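Local coordinates for peptide ABC transporter, peptide-binding protein (Thermus thermophilus, PDB 2D5W) that binds oligopeptides and probably serves as the solute-binding component of a peptide ABC transporter, at residues Gly77-Pro89 with Arg135-Thr149. Numbering follows the deposited sequence.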
ATOM      1  N   GLY A  77      26.172 -14.179  12.402  1.00 12.29           N
ATOM      2  CA  GLY A  77      24.891 -13.845  12.993  1.00 13.24           C
ATOM      3  C   GLY A  77      23.757 -13.812  11.986  1.00 11.55           C
ATOM      4  O   GLY A  77      22.660 -13.353  12.304  1.00 12.93           O
ATOM      5  N   LYS A  78      24.016 -14.287  10.770  1.00 12.06           N
ATOM      6  CA  LYS A  78      22.992 -14.314   9.731  1.00 13.09           C
ATOM      7  C   LYS A  78      22.422 -15.722   9.610  1.00 12.47           C
ATOM      8  O   LYS A  78      23.053 -16.698  10.029  1.00 13.14           O
ATOM      9  CB  LYS A  78      23.570 -13.826   8.400  1.00 15.16           C
ATOM     10  CG  LYS A  78      23.923 -12.339   8.425  1.00 17.65           C
ATOM     11  CD  LYS A  78      24.426 -11.843   7.080  1.00 21.85           C
ATOM     12  CE  LYS A  78      24.718 -10.350   7.123  1.00 23.64           C
ATOM     13  NZ  LYS A  78      25.210  -9.833   5.815  1.00 26.65           N
ATOM     14  N   LYS A  79      21.230 -15.825   9.031  1.00 12.78           N
ATOM     15  CA  LYS A  79      20.555 -17.108   8.914  1.00 12.54           C
ATOM     16  C   LYS A  79      19.959 -17.385   7.547  1.00 12.10           C
ATOM     17  O   LYS A  79      19.778 -16.486   6.721  1.00 11.94           O
ATOM     18  CB  LYS A  79      19.413 -17.176   9.928  1.00 13.59           C
ATOM     19  CG  LYS A  79      19.784 -16.802  11.348  1.00 15.03           C
ATOM     20  CD  LYS A  79      18.528 -16.559  12.177  1.00 17.68           C
ATOM     21  CE  LYS A  79      18.859 -16.282  13.632  1.00 19.08           C
ATOM     22  NZ  LYS A  79      19.758 -15.107  13.776  1.00 20.19           N
ATOM     23  N   ARG A  80      19.641 -18.658   7.342  1.00 12.90           N
ATOM     24  CA  ARG A  80      18.994 -19.139   6.136  1.00 12.95           C
ATOM     25  C   ARG A  80      17.689 -19.716   6.664  1.00 13.00           C
ATOM     26  O   ARG A  80      17.694 -20.497   7.618  1.00 13.50           O
ATOM     27  CB  ARG A  80      19.813 -20.254   5.486  1.00 14.30           C
ATOM     28  CG  ARG A  80      19.139 -20.935   4.298  1.00 17.30           C
ATOM     29  CD  ARG A  80      19.842 -22.253   3.985  1.00 20.06           C
ATOM     30  NE  ARG A  80      19.256 -22.971   2.855  1.00 23.06           N
ATOM     31  CZ  ARG A  80      19.493 -22.688   1.578  1.00 23.58           C
ATOM     32  NH1 ARG A  80      20.310 -21.696   1.254  1.00 25.51           N
ATOM     33  NH2 ARG A  80      18.917 -23.406   0.623  1.00 25.93           N
ATOM     34  N   LEU A  81      16.574 -19.303   6.078  1.00 12.41           N
ATOM     35  CA  LEU A  81      15.280 -19.819   6.492  1.00 11.13           C
ATOM     36  C   LEU A  81      14.657 -20.588   5.341  1.00 11.05           C
ATOM     37  O   LEU A  81      14.616 -20.096   4.211  1.00 11.05           O
ATOM     38  CB  LEU A  81      14.329 -18.686   6.890  1.00 12.87           C
ATOM     39  CG  LEU A  81      12.869 -19.129   7.064  1.00 13.77           C
ATOM     40  CD1 LEU A  81      12.742 -20.039   8.281  1.00 16.20           C
ATOM     41  CD2 LEU A  81      11.972 -17.911   7.211  1.00 15.14           C
ATOM     42  N   GLU A  82      14.196 -21.801   5.628  1.00 11.99           N
ATOM     43  CA  GLU A  82      13.516 -22.619   4.629  1.00 11.96           C
ATOM     44  C   GLU A  82      12.105 -22.831   5.151  1.00 11.55           C
ATOM     45  O   GLU A  82      11.901 -23.135   6.328  1.00 11.69           O
ATOM     46  CB  GLU A  82      14.226 -23.961   4.419  1.00 13.65           C
ATOM     47  CG  GLU A  82      15.578 -23.821   3.732  1.00 17.24           C
ATOM     48  CD  GLU A  82      16.101 -25.130   3.168  1.00 20.67           C
ATOM     49  OE1 GLU A  82      17.196 -25.113   2.565  1.00 23.11           O
ATOM     50  OE2 GLU A  82      15.424 -26.169   3.321  1.00 20.91           O
ATOM     51  N   MET A  83      11.132 -22.656   4.264  1.00 12.07           N
ATOM     52  CA  MET A  83       9.728 -22.784   4.616  1.00 11.55           C
ATOM     53  C   MET A  83       9.003 -23.729   3.660  1.00 10.91           C
ATOM     54  O   MET A  83       8.819 -23.405   2.486  1.00 10.85           O
ATOM     55  CB  MET A  83       9.089 -21.400   4.566  1.00 13.07           C
ATOM     56  CG  MET A  83       7.600 -21.373   4.796  1.00 13.80           C
ATOM     57  SD  MET A  83       6.962 -19.731   4.457  1.00 18.37           S
ATOM     58  CE  MET A  83       7.556 -18.930   5.868  1.00 14.95           C
ATOM     59  N   ASP A  84       8.590 -24.888   4.168  1.00 10.65           N
ATOM     60  CA  ASP A  84       7.895 -25.892   3.360  1.00 10.81           C
ATOM     61  C   ASP A  84       6.396 -25.649   3.301  1.00 11.75           C
ATOM     62  O   ASP A  84       5.717 -25.633   4.330  1.00 13.02           O
ATOM     63  CB  ASP A  84       8.115 -27.296   3.927  1.00 12.46           C
ATOM     64  CG  ASP A  84       9.564 -27.735   3.890  1.00 13.48           C
ATOM     65  OD1 ASP A  84       9.881 -28.723   4.589  1.00 15.80           O
ATOM     66  OD2 ASP A  84      10.376 -27.120   3.171  1.00 13.45           O
ATOM     67  N   ILE A  85       5.882 -25.490   2.088  1.00 10.59           N
ATOM     68  CA  ILE A  85       4.461 -25.264   1.875  1.00 10.75           C
ATOM     69  C   ILE A  85       3.883 -26.377   1.012  1.00 10.05           C
ATOM     70  O   ILE A  85       4.496 -26.784   0.026  1.00 10.99           O
ATOM     71  CB  ILE A  85       4.220 -23.913   1.170  1.00 11.04           C
ATOM     72  CG1 ILE A  85       4.733 -22.778   2.058  1.00 14.34           C
ATOM     73  CG2 ILE A  85       2.735 -23.741   0.844  1.00 12.24           C
ATOM     74  CD1 ILE A  85       4.600 -21.401   1.453  1.00 17.62           C
ATOM     75  N   THR A  86       2.715 -26.875   1.404  1.00  9.99           N
ATOM     76  CA  THR A  86       2.030 -27.913   0.646  1.00 10.63           C
ATOM     77  C   THR A  86       0.719 -27.315   0.146  1.00  9.85           C
ATOM     78  O   THR A  86      -0.108 -26.865   0.937  1.00  9.99           O
ATOM     79  CB  THR A  86       1.711 -29.150   1.517  1.00 11.72           C
ATOM     80  OG1 THR A  86       2.925 -29.692   2.050  1.00 12.40           O
ATOM     81  CG2 THR A  86       1.013 -30.219   0.688  1.00 12.89           C
ATOM     82  N   ILE A  87       0.542 -27.296  -1.169  1.00  9.09           N
ATOM     83  CA  ILE A  87      -0.678 -26.759  -1.765  1.00  9.87           C
ATOM     84  C   ILE A  87      -1.796 -27.786  -1.590  1.00 10.03           C
ATOM     85  O   ILE A  87      -1.589 -28.972  -1.836  1.00 10.31           O
ATOM     86  CB  ILE A  87      -0.483 -26.486  -3.276  1.00  9.34           C
ATOM     87  CG1 ILE A  87       0.682 -25.513  -3.489  1.00 10.71           C
ATOM     88  CG2 ILE A  87      -1.773 -25.931  -3.876  1.00 10.27           C
ATOM     89  CD1 ILE A  87       1.033 -25.280  -4.949  1.00 11.13           C
ATOM     90  N   ARG A  88      -2.973 -27.342  -1.153  1.00 10.14           N
ATOM     91  CA  ARG A  88      -4.105 -28.250  -0.976  1.00 10.76           C
ATOM     92  C   ARG A  88      -4.409 -28.968  -2.284  1.00 11.86           C
ATOM     93  O   ARG A  88      -4.280 -28.394  -3.362  1.00 11.19           O
ATOM     94  CB  ARG A  88      -5.358 -27.484  -0.543  1.00 11.99           C
ATOM     95  CG  ARG A  88      -5.342 -26.973   0.882  1.00 13.66           C
ATOM     96  CD  ARG A  88      -6.623 -26.209   1.197  1.00 14.34           C
ATOM     97  NE  ARG A  88      -7.816 -27.015   0.947  1.00 13.63           N
ATOM     98  CZ  ARG A  88      -8.801 -27.186   1.823  1.00 15.91           C
ATOM     99  NH1 ARG A  88      -9.846 -27.938   1.507  1.00 17.23           N
ATOM    100  NH2 ARG A  88      -8.736 -26.615   3.018  1.00 18.62           N
ATOM    101  N   PRO A  89      -4.836 -30.237  -2.204  1.00 11.37           N
ATOM    102  CA  PRO A  89      -5.154 -31.007  -3.409  1.00 12.18           C
ATOM    103  C   PRO A  89      -6.326 -30.435  -4.199  1.00 12.02           C
ATOM    104  O   PRO A  89      -6.457 -30.686  -5.397  1.00 13.51           O
ATOM    105  CB  PRO A  89      -5.457 -32.397  -2.854  1.00 12.86           C
ATOM    106  CG  PRO A  89      -6.019 -32.104  -1.496  1.00 13.65           C
ATOM    107  CD  PRO A  89      -5.080 -31.031  -0.988  1.00 12.46           C
ATOM    108  N   ARG A 135       2.758 -30.294  -5.749  1.00 11.40           N
ATOM    109  CA  ARG A 135       2.112 -29.531  -4.689  1.00 12.10           C
ATOM    110  C   ARG A 135       2.971 -29.212  -3.473  1.00 11.46           C
ATOM    111  O   ARG A 135       2.489 -28.637  -2.501  1.00 16.04           O
ATOM    112  CB  ARG A 135       0.814 -30.228  -4.274  1.00 13.61           C
ATOM    113  CG  ARG A 135      -0.205 -30.203  -5.408  1.00 14.59           C
ATOM    114  CD  ARG A 135      -1.542 -30.825  -5.065  1.00 17.26           C
ATOM    115  NE  ARG A 135      -2.500 -30.574  -6.140  1.00 18.63           N
ATOM    116  CZ  ARG A 135      -2.405 -31.072  -7.370  1.00 19.79           C
ATOM    117  NH1 ARG A 135      -3.326 -30.771  -8.278  1.00 19.94           N
ATOM    118  NH2 ARG A 135      -1.409 -31.885  -7.694  1.00 20.52           N
ATOM    119  N   ASN A 136       4.248 -29.566  -3.532  1.00 10.92           N
ATOM    120  CA  ASN A 136       5.161 -29.285  -2.433  1.00 10.65           C
ATOM    121  C   ASN A 136       6.314 -28.415  -2.899  1.00  9.92           C
ATOM    122  O   ASN A 136       6.989 -28.736  -3.881  1.00 10.62           O
ATOM    123  CB  ASN A 136       5.725 -30.586  -1.852  1.00 11.90           C
ATOM    124  CG  ASN A 136       4.768 -31.265  -0.900  1.00 13.88           C
ATOM    125  OD1 ASN A 136       4.470 -30.742   0.172  1.00 14.60           O
ATOM    126  ND2 ASN A 136       4.283 -32.440  -1.284  1.00 18.47           N
ATOM    127  N   PHE A 137       6.518 -27.294  -2.210  1.00 10.49           N
ATOM    128  CA  PHE A 137       7.628 -26.408  -2.523  1.00  9.98           C
ATOM    129  C   PHE A 137       8.199 -25.807  -1.248  1.00 10.05           C
ATOM    130  O   PHE A 137       7.567 -25.846  -0.188  1.00 10.96           O
ATOM    131  CB  PHE A 137       7.224 -25.296  -3.506  1.00 10.44           C
ATOM    132  CG  PHE A 137       6.238 -24.297  -2.957  1.00 10.13           C
ATOM    133  CD1 PHE A 137       4.874 -24.582  -2.918  1.00 10.60           C
ATOM    134  CD2 PHE A 137       6.672 -23.046  -2.534  1.00 10.65           C
ATOM    135  CE1 PHE A 137       3.962 -23.626  -2.470  1.00 11.16           C
ATOM    136  CE2 PHE A 137       5.770 -22.086  -2.085  1.00 11.45           C
ATOM    137  CZ  PHE A 137       4.414 -22.376  -2.055  1.00 10.46           C
ATOM    138  N   THR A 138       9.402 -25.262  -1.362  1.00  9.58           N
ATOM    139  CA  THR A 138      10.078 -24.662  -0.225  1.00 11.18           C
ATOM    140  C   THR A 138      10.573 -23.273  -0.582  1.00 10.82           C
ATOM    141  O   THR A 138      11.233 -23.085  -1.604  1.00 11.83           O
ATOM    142  CB  THR A 138      11.291 -25.514   0.207  1.00 10.73           C
ATOM    143  OG1 THR A 138      10.848 -26.830   0.555  1.00 13.21           O
ATOM    144  CG2 THR A 138      11.992 -24.891   1.405  1.00 11.93           C
ATOM    145  N   LEU A 139      10.232 -22.298   0.250  1.00 11.17           N
ATOM    146  CA  LEU A 139      10.696 -20.936   0.036  1.00 10.79           C
ATOM    147  C   LEU A 139      11.988 -20.816   0.838  1.00 10.47           C
ATOM    148  O   LEU A 139      12.053 -21.250   1.992  1.00 11.37           O
ATOM    149  CB  LEU A 139       9.658 -19.925   0.529  1.00 11.62           C
ATOM    150  CG  LEU A 139       8.339 -19.916  -0.252  1.00 11.97           C
ATOM    151  CD1 LEU A 139       7.361 -18.959   0.407  1.00 14.22           C
ATOM    152  CD2 LEU A 139       8.592 -19.511  -1.699  1.00 15.00           C
ATOM    153  N   ILE A 140      13.012 -20.244   0.219  1.00 11.57           N
ATOM    154  CA  ILE A 140      14.313 -20.092   0.855  1.00 12.50           C
ATOM    155  C   ILE A 140      14.693 -18.624   0.970  1.00 12.38           C
ATOM    156  O   ILE A 140      14.805 -17.924  -0.035  1.00 13.95           O
ATOM    157  CB  ILE A 140      15.402 -20.820   0.036  1.00 13.33           C
ATOM    158  CG1 ILE A 140      14.993 -22.279  -0.192  1.00 15.10           C
ATOM    159  CG2 ILE A 140      16.740 -20.750   0.764  1.00 14.44           C
ATOM    160  CD1 ILE A 140      15.851 -23.004  -1.213  1.00 18.83           C
ATOM    161  N   PHE A 141      14.889 -18.165   2.202  1.00 11.24           N
ATOM    162  CA  PHE A 141      15.268 -16.779   2.456  1.00 11.09           C
ATOM    163  C   PHE A 141      16.687 -16.754   3.009  1.00 11.19           C
ATOM    164  O   PHE A 141      16.957 -17.331   4.064  1.00 11.11           O
ATOM    165  CB  PHE A 141      14.336 -16.128   3.485  1.00 11.39           C
ATOM    166  CG  PHE A 141      12.868 -16.294   3.189  1.00 12.27           C
ATOM    167  CD1 PHE A 141      12.234 -17.513   3.405  1.00 14.15           C
ATOM    168  CD2 PHE A 141      12.117 -15.224   2.717  1.00 13.12           C
ATOM    169  CE1 PHE A 141      10.870 -17.666   3.159  1.00 13.48           C
ATOM    170  CE2 PHE A 141      10.749 -15.366   2.466  1.00 13.87           C
ATOM    171  CZ  PHE A 141      10.128 -16.588   2.687  1.00 13.55           C
ATOM    172  N   GLU A 142      17.593 -16.089   2.303  1.00 11.33           N
ATOM    173  CA  GLU A 142      18.974 -16.001   2.759  1.00 12.14           C
ATOM    174  C   GLU A 142      19.633 -14.712   2.273  1.00 12.31           C
ATOM    175  O   GLU A 142      19.826 -14.518   1.075  1.00 13.53           O
ATOM    176  CB  GLU A 142      19.776 -17.208   2.264  1.00 14.68           C
ATOM    177  CG  GLU A 142      21.203 -17.236   2.796  1.00 17.05           C
ATOM    178  CD  GLU A 142      22.001 -18.422   2.298  1.00 20.20           C
ATOM    179  OE1 GLU A 142      21.594 -19.570   2.569  1.00 22.16           O
ATOM    180  OE2 GLU A 142      23.038 -18.203   1.637  1.00 24.92           O
ATOM    181  N   PRO A 143      19.974 -13.806   3.204  1.00 12.48           N
ATOM    182  CA  PRO A 143      19.767 -13.953   4.647  1.00 12.01           C
ATOM    183  C   PRO A 143      18.294 -13.790   5.008  1.00 11.69           C
ATOM    184  O   PRO A 143      17.553 -13.088   4.316  1.00 13.10           O
ATOM    185  CB  PRO A 143      20.631 -12.841   5.230  1.00 12.74           C
ATOM    186  CG  PRO A 143      20.486 -11.760   4.207  1.00 12.40           C
ATOM    187  CD  PRO A 143      20.624 -12.517   2.900  1.00 12.29           C
ATOM    188  N   ALA A 144      17.876 -14.435   6.089  1.00 10.46           N
ATOM    189  CA  ALA A 144      16.494 -14.356   6.536  1.00 10.17           C
ATOM    190  C   ALA A 144      16.261 -13.093   7.354  1.00 10.71           C
ATOM    191  O   ALA A 144      17.144 -12.654   8.100  1.00 10.79           O
ATOM    192  CB  ALA A 144      16.148 -15.584   7.368  1.00 11.91           C
ATOM    193  N   TYR A 145      15.074 -12.511   7.202  1.00  9.80           N
ATOM    194  CA  TYR A 145      14.688 -11.315   7.941  1.00  9.53           C
ATOM    195  C   TYR A 145      13.659 -11.726   8.988  1.00  9.82           C
ATOM    196  O   TYR A 145      12.980 -12.743   8.836  1.00 10.42           O
ATOM    197  CB  TYR A 145      14.089 -10.256   7.012  1.00 10.90           C
ATOM    198  CG  TYR A 145      15.087  -9.557   6.109  1.00 10.54           C
ATOM    199  CD1 TYR A 145      14.681  -8.517   5.271  1.00 10.18           C
ATOM    200  CD2 TYR A 145      16.435  -9.925   6.090  1.00 10.98           C
ATOM    201  CE1 TYR A 145      15.588  -7.864   4.441  1.00 10.64           C
ATOM    202  CE2 TYR A 145      17.346  -9.280   5.261  1.00 12.37           C
ATOM    203  CZ  TYR A 145      16.919  -8.252   4.441  1.00 11.35           C
ATOM    204  OH  TYR A 145      17.835  -7.624   3.626  1.00 12.44           O
ATOM    205  N   TYR A 146      13.529 -10.923  10.038  1.00 10.03           N
ATOM    206  CA  TYR A 146      12.622 -11.231  11.134  1.00 10.14           C
ATOM    207  C   TYR A 146      11.157 -11.414  10.760  1.00 10.78           C
ATOM    208  O   TYR A 146      10.416 -12.084  11.477  1.00 11.42           O
ATOM    209  CB  TYR A 146      12.734 -10.151  12.218  1.00  9.89           C
ATOM    210  CG  TYR A 146      11.964  -8.879  11.925  1.00  9.67           C
ATOM    211  CD1 TYR A 146      10.692  -8.677  12.458  1.00 10.26           C
ATOM    212  CD2 TYR A 146      12.502  -7.885  11.108  1.00  9.65           C
ATOM    213  CE1 TYR A 146       9.972  -7.516  12.185  1.00  9.75           C
ATOM    214  CE2 TYR A 146      11.789  -6.721  10.828  1.00  9.39           C
ATOM    215  CZ  TYR A 146      10.527  -6.547  11.369  1.00  9.08           C
ATOM    216  OH  TYR A 146       9.807  -5.406  11.085  1.00  9.71           O
ATOM    217  N   TYR A 147      10.747 -10.832   9.637  1.00  9.91           N
ATOM    218  CA  TYR A 147       9.353 -10.899   9.206  1.00 10.21           C
ATOM    219  C   TYR A 147       9.026 -11.877   8.083  1.00 10.79           C
ATOM    220  O   TYR A 147       7.895 -11.898   7.599  1.00 10.95           O
ATOM    221  CB  TYR A 147       8.886  -9.500   8.789  1.00 11.22           C
ATOM    222  CG  TYR A 147       9.688  -8.851   7.669  1.00 10.29           C
ATOM    223  CD1 TYR A 147       9.882  -9.495   6.445  1.00 12.02           C
ATOM    224  CD2 TYR A 147      10.190  -7.559   7.812  1.00 11.90           C
ATOM    225  CE1 TYR A 147      10.547  -8.865   5.393  1.00 12.25           C
ATOM    226  CE2 TYR A 147      10.854  -6.920   6.766  1.00 12.78           C
ATOM    227  CZ  TYR A 147      11.028  -7.576   5.560  1.00 11.58           C
ATOM    228  OH  TYR A 147      11.660  -6.945   4.515  1.00 12.99           O
ATOM    229  N   ASP A 148       9.985 -12.697   7.671  1.00 10.45           N
ATOM    230  CA  ASP A 148       9.741 -13.614   6.561  1.00 11.22           C
ATOM    231  C   ASP A 148       8.615 -14.637   6.734  1.00 12.20           C
ATOM    232  O   ASP A 148       8.061 -15.112   5.739  1.00 12.93           O
ATOM    233  CB  ASP A 148      11.048 -14.305   6.171  1.00 10.64           C
ATOM    234  CG  ASP A 148      12.017 -13.360   5.470  1.00 10.53           C
ATOM    235  OD1 ASP A 148      13.225 -13.669   5.423  1.00 10.77           O
ATOM    236  OD2 ASP A 148      11.571 -12.311   4.950  1.00 11.87           O
ATOM    237  N   THR A 149       8.263 -14.972   7.972  1.00 11.96           N
ATOM    238  CA  THR A 149       7.184 -15.934   8.193  1.00 13.72           C
ATOM    239  C   THR A 149       5.826 -15.249   8.329  1.00 14.80           C
ATOM    240  O   THR A 149       4.801 -15.921   8.437  1.00 15.84           O
ATOM    241  CB  THR A 149       7.412 -16.788   9.462  1.00 13.44           C
ATOM    242  OG1 THR A 149       7.430 -15.942  10.617  1.00 15.55           O
ATOM    243  CG2 THR A 149       8.724 -17.555   9.364  1.00 14.18           C
TER
HETATM  244  O   HOH W   1      19.679 -13.543   8.891  1.00 12.34           O
HETATM  245  O   HOH W   2       6.442 -28.732   1.191  1.00 15.12           O
HETATM  246  O   HOH W   3      -3.815 -28.285  -6.296  1.00 20.13           O
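Arg135 O accepts from Ile87 N just beyond one end of an antiparallel strand pair, 78-86 with 136-141, the inner strands of a four-stranded sheet in this solute-binding protein. Thr86 OG1 donates to Asn136 OD1 (2.6 Å) and also bonds Arg68. Phe137 lies on the other face. Its CG lies between backbone N and carbonyl carbon (chi1 67°), which brings the ring alongside Ile85, whose CB makes a CH-pi contact over its face, 3.9 Å from the centroid. Thr138 OG1 donates to Asp84 OD2 (2.7 Å) from above the carboxylate plane; Arg70 holds OD1. Leu139 CD1 reaches Ile85 CD1, and helix 101-112 packs here. Ile140 CG2 lies 3.4 Å above the centre of the Arg80 guanidinium. Phe141 and Leu81 exchange both backbone N-H bonds, and Leu81 CD2 lies 3.8 Å from Phe141 CD1. Glu142 OE1 takes Arg80 NH1 (2.8 Å) in the guanidinium plane but from above its own carboxylate plane. Arg80 NE and NH2 both grip Glu82 OE1; Arg70 and Arg130 pair with OE2. A leucine in place of Arg80 would probably leave Glu142 without its charged mate. Beyond cis-Pro143, Ala144 N donates to Lys79 O, and a water bridges Ala144 O to Lys79 N.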